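Local atomic coordinates of actinorhodin polyketide putative beta-ketoacyl synthase 2 (PDB entry 1TQY), a protein that probably works with a partner ketosynthase to build the polyketide chain of actinorhodin and helps set the length of that chain. Residues G194-L199 and L341-G346. Residues are numbered along the deposited sequence; the frame is centred on the assembly and turned at random.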
# COMPACT_ATOMS: atom_id res chain seq x y z
N GLY B 194 -10.76 4.07 -3.62
CA GLY B 194 -9.64 4.04 -4.54
C GLY B 194 -10.08 4.60 -5.87
O GLY B 194 -11.27 4.63 -6.21
N VAL B 195 -9.08 5.04 -6.62
CA VAL B 195 -9.25 5.61 -7.93
C VAL B 195 -7.95 5.36 -8.67
O VAL B 195 -6.87 5.52 -8.09
CB VAL B 195 -9.48 7.14 -7.86
CG1 VAL B 195 -9.40 7.75 -9.25
CG2 VAL B 195 -10.84 7.45 -7.25
N ASP B 196 -8.03 4.93 -9.92
CA ASP B 196 -6.83 4.71 -10.72
C ASP B 196 -7.07 5.35 -12.07
O ASP B 196 -8.21 5.61 -12.44
CB ASP B 196 -6.52 3.22 -10.93
CG ASP B 196 -5.52 2.66 -9.93
OD1 ASP B 196 -5.95 1.94 -9.00
OD2 ASP B 196 -4.30 2.94 -10.07
N SER B 197 -5.98 5.59 -12.78
CA SER B 197 -6.00 6.16 -14.13
C SER B 197 -4.61 5.95 -14.70
O SER B 197 -3.62 6.33 -14.10
CB SER B 197 -6.31 7.65 -14.10
OG SER B 197 -6.32 8.15 -15.43
N ALA B 198 -4.53 5.31 -15.86
CA ALA B 198 -3.25 5.07 -16.50
C ALA B 198 -3.45 5.20 -18.00
O ALA B 198 -3.13 4.29 -18.76
CB ALA B 198 -2.75 3.69 -16.15
N LEU B 199 -3.99 6.34 -18.40
CA LEU B 199 -4.29 6.62 -19.79
C LEU B 199 -3.28 7.47 -20.53
O LEU B 199 -3.64 8.43 -21.21
CB LEU B 199 -5.69 7.24 -19.90
CG LEU B 199 -6.79 6.32 -19.41
CD1 LEU B 199 -8.14 6.99 -19.59
CD2 LEU B 199 -6.75 5.01 -20.21
N LEU B 341 -11.51 -0.62 -13.19
CA LEU B 341 -10.87 0.56 -12.65
C LEU B 341 -9.79 0.26 -11.61
O LEU B 341 -9.40 1.12 -10.83
CB LEU B 341 -11.93 1.50 -12.06
CG LEU B 341 -13.20 1.70 -12.91
CD1 LEU B 341 -14.12 2.64 -12.14
CD2 LEU B 341 -12.88 2.29 -14.31
N TYR B 342 -9.33 -0.99 -11.59
CA TYR B 342 -8.26 -1.38 -10.69
C TYR B 342 -8.59 -1.09 -9.22
O TYR B 342 -9.50 -1.69 -8.66
CB TYR B 342 -6.96 -0.69 -11.11
CG TYR B 342 -6.55 -1.03 -12.54
CD1 TYR B 342 -6.09 -2.31 -12.86
CD2 TYR B 342 -6.67 -0.10 -13.57
CE1 TYR B 342 -5.77 -2.65 -14.17
CE2 TYR B 342 -6.35 -0.44 -14.89
CZ TYR B 342 -5.90 -1.72 -15.18
OH TYR B 342 -5.62 -2.06 -16.49
N SER B 343 -7.86 -0.17 -8.60
CA SER B 343 -8.13 0.14 -7.21
C SER B 343 -9.49 0.81 -7.08
O SER B 343 -10.03 0.92 -5.98
CB SER B 343 -7.02 1.01 -6.61
OG SER B 343 -7.19 2.38 -6.93
N GLY B 344 -10.06 1.24 -8.20
CA GLY B 344 -11.37 1.87 -8.16
C GLY B 344 -12.52 0.89 -8.33
O GLY B 344 -13.65 1.16 -7.93
N GLY B 345 -12.22 -0.28 -8.90
CA GLY B 345 -13.25 -1.28 -9.16
C GLY B 345 -14.02 -1.85 -7.98
O GLY B 345 -15.25 -1.94 -8.03
N GLY B 346 -13.31 -2.25 -6.93
CA GLY B 346 -13.97 -2.81 -5.77
C GLY B 346 -14.89 -1.76 -5.15
O GLY B 346 -16.09 -1.99 -4.93
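Asp196 meets Ser343 where strand 189-196 ends against the loop leading into helix 345-359, inside the thiolase fold of the ketosynthase family. The contact is buried.

The polar part centres on the Asp196 carboxylate. Its OD1 accepts a hydrogen bond from Ser343 N at 2.9 Å, bent to 142° at the hydrogen. Ser343 OG also donates to Asp196 OD1, but the modelled length of 2.5 Å is very short. OD1 sits too close to Ser343 CB, so its exact position is doubtful. Ser343 chi1 of 81° puts OG beside its own backbone N, and both can reach OD1. Just after strand 106-111, Ala113 N bonds to OD1 and Cys114 N to OD2. Ala111 O competes for the single hydroxyl proton of Ser343.

Van der Waals contacts lie beside this grip. Asp196 CB is 3.9 Å from Tyr342 CB and 3.6 Å from Leu341 O. The Asp196 and Tyr342 side chains cross at about a right angle, and Asp196 CB approaches the ring obliquely. The ring leads away from the strand. Its OH bonds to Gln207 and Tyr233, and the residue packs on an aromatic side chain of the other protein's chain.

Backbone contacts complete the junction. Gly194, lacking CB, leaves room for Ser343 O. Gly194 CA makes a bent CA-H...O contact of 3.5 Å with Ser343 O. In return, Gly344 CA makes one of 3.4 Å with Gly194 O.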